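Local coordinates for protein CCMAN5 (Cellulosimicrobium cellulans, PDB 2XSG) that hydrolyses alpha-mannosidic linkages as a calcium-containing family 92 glycoside hydrolase and probably uncaps mannose-6-phosphate on the glycans of yeast-made lysosomal enzymes, at residues D182-L187 with A206-P211; Q251-P256 with I264-E269; D356-S361 with G676-T681. All coordinates share one frame; numbering follows the deposited sequence.

Contact 1: residues D182-L187 with A206-P211; sequences DGTVEL and ARTLQP
The open end of an antiparallel beta hairpin, built from strands 185-195 and 198-208, forms this contact in the N-terminal beta domain. Leu187 and Ala206 are a hydrogen-bonded pair. Leu187 N donates to Ala206 O at 2.8 Å, and Ala206 N bonds back to Leu187 O. Glu186 and Arg207 are the next, non-hydrogen-bonded pair. Glu186 OE2 bonds Thr205 OG1 of the partner strand and forms a salt bridge with Arg263. Further out, Thr208 N donates to Val185 O at 2.9 Å. The return bond uses a side chain. Val185 N donates almost straight (175°) to Thr208 OG1, 3.1 Å away. Chi1 of Thr208 (68°) sets OG1 between its own N and carbonyl carbon. From there the hydroxyl also donates to Gln210 O at 2.7 Å, so one hydroxyl grips the backbone of both segments. Thr184 lies across this spot, with CG2 3.5 Å from Gln210 O. An Asx turn holds Thr184. Asp182 OD1 takes Thr184 N from above the carboxylate plane and Thr184 OG1 on its syn lone pair. Arg180 is a second partner of that hydroxyl. At the open end, Pro211 CA makes a CA-H...O contact of 3.2 Å with Gly183 O.

Contact 2: residues Q251-P256 with I264-E269; sequences QVTLSP and IDQQVE
Thr253 and Gln266 carry the close part of this contact. Their side chains cross obliquely, and both leave the backbone pointing at the other segment. Gln266 CG is anti to its backbone N (chi1 -167°), and the chain stays extended beyond it. This lays the aliphatic part against the threonine hydroxyl, with Gln266 CG 3.2 Å from Thr253 OG1. The amide group goes on past Thr253 to the backbone around Gln251 O. Thr253 OG1 stands anti to its own carbonyl carbon and is also bonded to Ser144 OG. The methyl branch takes the other side of Thr253, where CG2 meets Asp265 CB at 3.9 Å. Strand 248-255 ends here and the chain returns as helix 259-270, which lies across one face of the sheet. Residues 264-269 run at 122° to residues 251-255. In family 92 enzymes such a helical linker leads from the beta-sandwich domain to the catalytic barrel. Toward the end of the strand the packing loosens. Ser255 CB stays 3.8 Å from Asp265 OD2, and a water bridges the two side chains. It donates to Asp265 OD2 at 2.7 Å and sits 2.4 Å from Ser255 OG, a short distance. Ser255 OG also bonds Val257 N, and Asp265 OD1 is held by Thr328 and Gln261. Gln267 and Val268 lie on the exposed side of the helix, with no part in the contact.

Contact 3: residues D356-S361 with G676-T681; sequences DFRKFS and GLFPVT
Arg358 reaches from helix 353-366 to two successive backbone carbonyls, those of Pro679 and Val680. NE of Arg358 donates to Pro679 O at 3.1 Å. This oxygen lies at the guanidinium edge, 8° out of its plane. Arg358 NH2 donates to Val680 O at 2.9 Å, and NE adds a weak bond to the same oxygen. Three bonds on two carbonyls fix the rotation of the guanidinium. The arginine chain is extended from CG to NE, and its CD passes 4.0 Å from Phe678 CZ. The two side chains cross obliquely, with guanidinium and ring planes 16° apart. One helical turn on, Ser361 CB packs against Pro679 CB at 3.5 Å. The proline ring rests on the helix, with Pro679 CG 3.7 Å from Arg358 O. In the next shell, Pro679 is the centre of an inverse gamma turn, consistent with its own and the next carbonyl both facing the arginine. Pro679 CD lies over one face of the Phe678 ring, and that ring also stacks with Tyr596. Asp415 holds Ser361 OG. Away from the turn, Lys359 NZ forms a salt bridge with Asp356 OD2 at 2.8 Å. Gly676 ends helix 665-675 with a Schellman motif. The Arg358 side chain is about 12 Å from the bound calcium. The arrangement joins helix 353-366 to the turn after strand 677-678 within the catalytic domain, which in family 92 is an (alpha/alpha)6 barrel.

From the N terminus, contact 1 comes first and closes a hairpin with 18 residues between its segments. Contact 2 follows and closes a short strand-to-helix connection of seven residues. Contact 3 comes last and spans 314 residues within the catalytic part. The three lie in series, and none nests in or crosses another. Contacts 1 and 2 touch, because strands 198-208 and 248-255 are neighbours in one sheet. Arg207 N lies 3.0 Å from Gln251 O, a probable hydrogen bond. Contact 3 stands apart, with nearest atoms about 17 Å from contact 2 and about 28 Å from contact 1. Contact 2 lies where the beta domain hands over to the catalytic part.

Contact 1: residues D182-L187 with A206-P211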
loop_
_atom_site.group_PDB
_atom_site.type_symbol
_atom_site.label_atom_id
_atom_site.label_comp_id
_atom_site.label_asym_id
_atom_site.label_seq_id
_atom_site.Cartn_x
_atom_site.Cartn_y
_atom_site.Cartn_z
ATOM N N ASP A 182 29.585 21.410 -22.327
ATOM C CA ASP A 182 30.367 20.176 -22.313
ATOM C C ASP A 182 29.798 19.084 -23.219
ATOM O O ASP A 182 30.327 17.972 -23.270
ATOM C CB ASP A 182 30.559 19.638 -20.888
ATOM C CG ASP A 182 29.259 19.199 -20.238
ATOM O OD1 ASP A 182 28.204 19.130 -20.922
ATOM O OD2 ASP A 182 29.304 18.919 -19.030
ATOM N N GLY A 183 28.711 19.385 -23.921
ATOM C CA GLY A 183 28.133 18.407 -24.844
ATOM C C GLY A 183 27.076 17.481 -24.263
ATOM O O GLY A 183 26.450 16.711 -25.009
ATOM N N THR A 184 26.883 17.517 -22.942
ATOM C CA THR A 184 25.806 16.715 -22.315
ATOM C C THR A 184 24.421 17.307 -22.617
ATOM O O THR A 184 24.300 18.493 -22.945
ATOM C CB THR A 184 25.963 16.537 -20.780
ATOM O OG1 THR A 184 25.947 17.814 -20.126
ATOM C CG2 THR A 184 27.238 15.744 -20.431
ATOM N N VAL A 185 23.392 16.464 -22.522
ATOM C CA VAL A 185 22.022 16.846 -22.849
ATOM C C VAL A 185 21.147 16.800 -21.604
ATOM O O VAL A 185 21.292 15.924 -20.764
ATOM C CB VAL A 185 21.421 15.971 -23.976
ATOM C CG1 VAL A 185 19.959 16.334 -24.245
ATOM C CG2 VAL A 185 22.214 16.145 -25.253
ATOM N N GLU A 186 20.280 17.801 -21.492
ATOM C CA GLU A 186 19.267 17.868 -20.453
ATOM C C GLU A 186 17.910 17.910 -21.159
ATOM O O GLU A 186 17.731 18.678 -22.124
ATOM C CB GLU A 186 19.464 19.098 -19.557
ATOM C CG GLU A 186 18.582 19.118 -18.294
ATOM C CD GLU A 186 17.322 19.962 -18.448
ATOM O OE1 GLU A 186 17.202 20.648 -19.485
ATOM O OE2 GLU A 186 16.456 19.942 -17.531
ATOM N N LEU A 187 17.011 17.030 -20.715
ATOM C CA LEU A 187 15.647 16.902 -21.220
ATOM C C LEU A 187 14.696 17.272 -20.094
ATOM O O LEU A 187 14.934 16.909 -18.944
ATOM C CB LEU A 187 15.357 15.459 -21.634
ATOM C CG LEU A 187 16.239 14.742 -22.661
ATOM C CD1 LEU A 187 15.769 13.302 -22.895
ATOM C CD2 LEU A 187 16.263 15.512 -23.976
ATOM N N ALA A 206 16.061 15.343 -16.911
ATOM C CA ALA A 206 16.963 14.189 -17.089
ATOM C C ALA A 206 18.189 14.688 -17.809
ATOM O O ALA A 206 18.078 15.268 -18.890
ATOM C CB ALA A 206 16.279 13.075 -17.899
ATOM N N ARG A 207 19.355 14.513 -17.206
ATOM C CA ARG A 207 20.594 14.898 -17.868
ATOM C C ARG A 207 21.436 13.655 -18.113
ATOM O O ARG A 207 21.397 12.717 -17.315
ATOM C CB ARG A 207 21.381 15.897 -17.013
ATOM C CG ARG A 207 21.876 15.324 -15.668
ATOM C CD ARG A 207 22.608 16.383 -14.832
ATOM N NE ARG A 207 23.513 15.733 -13.895
ATOM C CZ ARG A 207 24.153 16.333 -12.898
ATOM N NH1 ARG A 207 23.988 17.634 -12.675
ATOM N NH2 ARG A 207 24.955 15.631 -12.117
ATOM N N THR A 208 22.179 13.651 -19.222
ATOM C CA THR A 208 23.202 12.637 -19.459
ATOM C C THR A 208 24.465 13.118 -18.750
ATOM O O THR A 208 24.588 14.309 -18.411
ATOM C CB THR A 208 23.490 12.414 -20.969
ATOM O OG1 THR A 208 24.118 13.574 -21.517
ATOM C CG2 THR A 208 22.198 12.114 -21.754
ATOM N N LEU A 209 25.377 12.189 -18.500
ATOM C CA LEU A 209 26.652 12.517 -17.896
ATOM C C LEU A 209 27.781 12.454 -18.930
ATOM O O LEU A 209 28.921 12.817 -18.627
ATOM C CB LEU A 209 26.936 11.594 -16.696
ATOM C CG LEU A 209 25.874 11.624 -15.590
ATOM C CD1 LEU A 209 26.162 10.552 -14.552
ATOM C CD2 LEU A 209 25.794 13.007 -14.924
ATOM N N GLN A 210 27.450 11.995 -20.137
ATOM C CA GLN A 210 28.376 11.964 -21.282
ATOM C C GLN A 210 27.779 12.751 -22.435
ATOM O O GLN A 210 26.562 13.005 -22.430
ATOM C CB GLN A 210 28.675 10.516 -21.715
ATOM C CG GLN A 210 29.546 9.752 -20.728
ATOM C CD GLN A 210 28.779 9.320 -19.488
ATOM O OE1 GLN A 210 29.330 9.262 -18.384
ATOM N NE2 GLN A 210 27.500 9.017 -19.662
ATOM N N PRO A 211 28.623 13.209 -23.393
ATOM C CA PRO A 211 28.080 13.982 -24.510
ATOM C C PRO A 211 27.147 13.126 -25.366
ATOM O O PRO A 211 27.375 11.915 -25.546
ATOM C CB PRO A 211 29.325 14.385 -25.316
ATOM C CG PRO A 211 30.453 14.332 -24.342
ATOM C CD PRO A 211 30.105 13.246 -23.361
#

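Contact 2: residues Q251-P256 with I264-E269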
loop_
_atom_site.group_PDB
_atom_site.type_symbol
_atom_site.label_atom_id
_atom_site.label_comp_id
_atom_site.label_asym_id
_atom_site.label_seq_id
_atom_site.Cartn_x
_atom_site.Cartn_y
_atom_site.Cartn_z
ATOM N N GLN A 251 20.592 10.787 -15.135
ATOM C CA GLN A 251 20.016 11.165 -13.851
ATOM C C GLN A 251 18.676 11.826 -14.104
ATOM O O GLN A 251 18.590 12.805 -14.838
ATOM C CB GLN A 251 20.965 12.103 -13.080
ATOM C CG GLN A 251 22.364 11.516 -12.795
ATOM C CD GLN A 251 23.176 12.367 -11.842
ATOM O OE1 GLN A 251 24.002 11.857 -11.070
ATOM N NE2 GLN A 251 22.941 13.668 -11.875
ATOM N N VAL A 252 17.623 11.267 -13.509
ATOM C CA VAL A 252 16.258 11.740 -13.743
ATOM C C VAL A 252 15.654 12.171 -12.410
ATOM O O VAL A 252 15.635 11.385 -11.462
ATOM C CB VAL A 252 15.367 10.611 -14.328
ATOM C CG1 VAL A 252 13.953 11.116 -14.608
ATOM C CG2 VAL A 252 15.998 9.990 -15.593
ATOM N N THR A 253 15.146 13.398 -12.334
ATOM C CA THR A 253 14.504 13.858 -11.099
ATOM C C THR A 253 13.082 14.347 -11.392
ATOM O O THR A 253 12.852 14.978 -12.436
ATOM C CB THR A 253 15.355 14.939 -10.392
ATOM O OG1 THR A 253 16.643 14.393 -10.094
ATOM C CG2 THR A 253 14.718 15.404 -9.092
ATOM N N LEU A 254 12.158 14.025 -10.478
ATOM C CA LEU A 254 10.727 14.341 -10.588
ATOM C C LEU A 254 10.281 15.400 -9.584
ATOM O O LEU A 254 10.734 15.435 -8.448
ATOM C CB LEU A 254 9.871 13.069 -10.362
ATOM C CG LEU A 254 10.180 11.848 -11.227
ATOM C CD1 LEU A 254 9.578 10.526 -10.704
ATOM C CD2 LEU A 254 9.705 12.124 -12.658
ATOM N N SER A 255 9.344 16.242 -9.995
ATOM C CA SER A 255 8.781 17.249 -9.095
ATOM C C SER A 255 7.337 17.486 -9.466
ATOM O O SER A 255 7.028 17.634 -10.645
ATOM C CB SER A 255 9.556 18.572 -9.191
ATOM O OG SER A 255 8.949 19.605 -8.412
ATOM N N PRO A 256 6.445 17.521 -8.461
ATOM C CA PRO A 256 5.064 17.904 -8.686
ATOM C C PRO A 256 4.918 19.406 -8.919
ATOM O O PRO A 256 3.817 19.878 -9.266
ATOM C CB PRO A 256 4.373 17.499 -7.374
ATOM C CG PRO A 256 5.356 16.564 -6.671
ATOM C CD PRO A 256 6.673 17.130 -7.062
ATOM N N ILE A 264 16.535 22.054 -9.351
ATOM C CA ILE A 264 17.025 22.388 -8.019
ATOM C C ILE A 264 17.089 21.124 -7.148
ATOM O O ILE A 264 18.123 20.840 -6.535
ATOM C CB ILE A 264 16.138 23.443 -7.373
ATOM C CG1 ILE A 264 16.321 24.783 -8.098
ATOM C CG2 ILE A 264 16.404 23.549 -5.840
ATOM C CD1 ILE A 264 15.206 25.769 -7.812
ATOM N N ASP A 265 15.995 20.364 -7.119
ATOM C CA ASP A 265 15.949 19.109 -6.364
ATOM C C ASP A 265 17.109 18.212 -6.750
ATOM O O ASP A 265 17.718 17.578 -5.890
ATOM C CB ASP A 265 14.629 18.363 -6.609
ATOM C CG ASP A 265 13.413 19.097 -6.045
ATOM O OD1 ASP A 265 13.568 19.977 -5.154
ATOM O OD2 ASP A 265 12.286 18.799 -6.505
ATOM N N GLN A 266 17.402 18.155 -8.050
ATOM C CA GLN A 266 18.450 17.296 -8.548
ATOM C C GLN A 266 19.812 17.740 -8.040
ATOM O O GLN A 266 20.604 16.893 -7.626
ATOM C CB GLN A 266 18.458 17.182 -10.084
ATOM C CG GLN A 266 19.347 16.039 -10.539
ATOM C CD GLN A 266 19.185 15.692 -12.002
ATOM O OE1 GLN A 266 18.422 14.767 -12.361
ATOM N NE2 GLN A 266 19.884 16.429 -12.861
ATOM N N GLN A 267 20.081 19.050 -8.070
ATOM C CA GLN A 267 21.349 19.567 -7.556
ATOM C C GLN A 267 21.469 19.350 -6.042
ATOM O O GLN A 267 22.559 19.017 -5.555
ATOM C CB GLN A 267 21.613 21.031 -7.960
ATOM C CG GLN A 267 20.834 22.112 -7.218
ATOM C CD GLN A 267 20.911 23.488 -7.903
ATOM O OE1 GLN A 267 21.382 23.607 -9.048
ATOM N NE2 GLN A 267 20.437 24.531 -7.206
ATOM N N VAL A 268 20.350 19.485 -5.319
ATOM C CA VAL A 268 20.333 19.248 -3.868
ATOM C C VAL A 268 20.543 17.774 -3.546
ATOM O O VAL A 268 21.421 17.432 -2.778
ATOM C CB VAL A 268 19.041 19.804 -3.181
ATOM C CG1 VAL A 268 18.934 19.310 -1.731
ATOM C CG2 VAL A 268 19.046 21.343 -3.199
ATOM N N GLU A 269 19.770 16.914 -4.196
ATOM C CA GLU A 269 19.750 15.486 -3.919
ATOM C C GLU A 269 21.008 14.739 -4.365
ATOM O O GLU A 269 21.533 13.893 -3.633
ATOM C CB GLU A 269 18.537 14.873 -4.627
ATOM C CG GLU A 269 17.924 13.743 -3.895
ATOM C CD GLU A 269 16.476 13.500 -4.296
ATOM O OE1 GLU A 269 16.247 13.046 -5.443
ATOM O OE2 GLU A 269 15.589 13.730 -3.442
HETATM O O HOH W 1 9.616 18.886 -6.204
#

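Contact 3: residues D356-S361 with G676-T681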
loop_
_atom_site.group_PDB
_atom_site.type_symbol
_atom_site.label_atom_id
_atom_site.label_comp_id
_atom_site.label_asym_id
_atom_site.label_seq_id
_atom_site.Cartn_x
_atom_site.Cartn_y
_atom_site.Cartn_z
ATOM N N ASP A 356 -6.729 0.881 2.210
ATOM C CA ASP A 356 -5.561 0.825 3.086
ATOM C C ASP A 356 -5.664 1.446 4.469
ATOM O O ASP A 356 -4.661 1.500 5.182
ATOM C CB ASP A 356 -4.315 1.364 2.358
ATOM C CG ASP A 356 -4.257 2.872 2.317
ATOM O OD1 ASP A 356 -5.153 3.543 2.895
ATOM O OD2 ASP A 356 -3.303 3.391 1.684
ATOM N N PHE A 357 -6.851 1.916 4.841
ATOM C CA PHE A 357 -6.987 2.772 6.025
ATOM C C PHE A 357 -6.387 2.204 7.317
ATOM O O PHE A 357 -5.843 2.957 8.117
ATOM C CB PHE A 357 -8.442 3.276 6.229
ATOM C CG PHE A 357 -9.437 2.212 6.665
ATOM C CD1 PHE A 357 -9.768 2.056 8.026
ATOM C CD2 PHE A 357 -10.086 1.421 5.731
ATOM C CE1 PHE A 357 -10.706 1.096 8.442
ATOM C CE2 PHE A 357 -11.029 0.444 6.132
ATOM C CZ PHE A 357 -11.336 0.282 7.489
ATOM N N ARG A 358 -6.455 0.889 7.505
ATOM C CA ARG A 358 -5.895 0.292 8.734
ATOM C C ARG A 358 -4.361 0.350 8.814
ATOM O O ARG A 358 -3.790 0.176 9.895
ATOM C CB ARG A 358 -6.334 -1.158 8.903
ATOM C CG ARG A 358 -7.734 -1.323 9.438
ATOM C CD ARG A 358 -7.936 -2.738 10.016
ATOM N NE ARG A 358 -9.156 -2.810 10.807
ATOM C CZ ARG A 358 -10.370 -2.843 10.272
ATOM N NH1 ARG A 358 -10.510 -2.823 8.954
ATOM N NH2 ARG A 358 -11.439 -2.894 11.051
ATOM N N LYS A 359 -3.696 0.564 7.682
ATOM C CA LYS A 359 -2.228 0.528 7.662
ATOM C C LYS A 359 -1.625 1.695 8.456
ATOM O O LYS A 359 -0.574 1.539 9.105
ATOM C CB LYS A 359 -1.678 0.471 6.218
ATOM C CG LYS A 359 -1.514 1.819 5.537
ATOM C CD LYS A 359 -0.944 1.691 4.129
ATOM C CE LYS A 359 -0.562 3.059 3.608
ATOM N NZ LYS A 359 -0.533 3.126 2.098
ATOM N N PHE A 360 -2.297 2.851 8.411
ATOM C CA PHE A 360 -1.802 4.043 9.068
ATOM C C PHE A 360 -1.729 3.838 10.574
ATOM O O PHE A 360 -0.780 4.303 11.213
ATOM C CB PHE A 360 -2.668 5.268 8.725
ATOM C CG PHE A 360 -2.629 5.637 7.259
ATOM C CD1 PHE A 360 -1.572 6.371 6.741
ATOM C CD2 PHE A 360 -3.635 5.225 6.400
ATOM C CE1 PHE A 360 -1.512 6.695 5.387
ATOM C CE2 PHE A 360 -3.597 5.567 5.034
ATOM C CZ PHE A 360 -2.534 6.307 4.540
ATOM N N SER A 361 -2.709 3.125 11.139
ATOM C CA SER A 361 -2.717 2.877 12.578
ATOM C C SER A 361 -1.451 2.139 13.028
ATOM O O SER A 361 -0.981 2.345 14.159
ATOM C CB SER A 361 -3.942 2.081 13.002
ATOM O OG SER A 361 -5.178 2.654 12.575
ATOM N N GLY A 676 2.524 -8.373 16.885
ATOM C CA GLY A 676 1.470 -8.949 17.682
ATOM C C GLY A 676 0.429 -7.955 18.153
ATOM O O GLY A 676 -0.346 -8.272 19.067
ATOM N N LEU A 677 0.427 -6.760 17.547
ATOM C CA LEU A 677 -0.518 -5.703 17.878
ATOM C C LEU A 677 -1.252 -5.238 16.635
ATOM O O LEU A 677 -0.644 -4.692 15.704
ATOM C CB LEU A 677 0.191 -4.507 18.528
ATOM C CG LEU A 677 0.890 -4.768 19.859
ATOM C CD1 LEU A 677 1.708 -3.540 20.171
ATOM C CD2 LEU A 677 -0.092 -5.098 20.986
ATOM N N PHE A 678 -2.568 -5.436 16.638
ATOM C CA PHE A 678 -3.384 -5.173 15.455
ATOM C C PHE A 678 -4.460 -4.115 15.710
ATOM O O PHE A 678 -5.096 -4.120 16.771
ATOM C CB PHE A 678 -4.054 -6.465 15.007
ATOM C CG PHE A 678 -4.817 -6.327 13.729
ATOM C CD1 PHE A 678 -4.181 -6.527 12.509
ATOM C CD2 PHE A 678 -6.159 -5.996 13.738
ATOM C CE1 PHE A 678 -4.876 -6.387 11.312
ATOM C CE2 PHE A 678 -6.855 -5.851 12.547
ATOM C CZ PHE A 678 -6.213 -6.057 11.332
ATOM N N PRO A 679 -4.688 -3.210 14.730
ATOM C CA PRO A 679 -5.712 -2.200 14.962
ATOM C C PRO A 679 -7.095 -2.660 14.486
ATOM O O PRO A 679 -7.502 -2.374 13.352
ATOM C CB PRO A 679 -5.206 -1.012 14.131
ATOM C CG PRO A 679 -4.543 -1.682 12.948
ATOM C CD PRO A 679 -3.961 -2.978 13.463
ATOM N N VAL A 680 -7.830 -3.357 15.338
ATOM C CA VAL A 680 -9.230 -3.651 15.002
ATOM C C VAL A 680 -9.993 -2.335 14.766
ATOM O O VAL A 680 -10.576 -2.125 13.711
ATOM C CB VAL A 680 -9.918 -4.563 16.068
ATOM C CG1 VAL A 680 -11.435 -4.631 15.854
ATOM C CG2 VAL A 680 -9.305 -5.967 16.014
ATOM N N THR A 681 -9.914 -1.429 15.721
ATOM C CA THR A 681 -10.554 -0.130 15.577
ATOM C C THR A 681 -9.539 0.918 15.148
ATOM O O THR A 681 -8.854 1.500 15.990
ATOM C CB THR A 681 -11.249 0.286 16.892
ATOM O OG1 THR A 681 -12.046 -0.807 17.354
ATOM C CG2 THR A 681 -12.142 1.488 16.672
#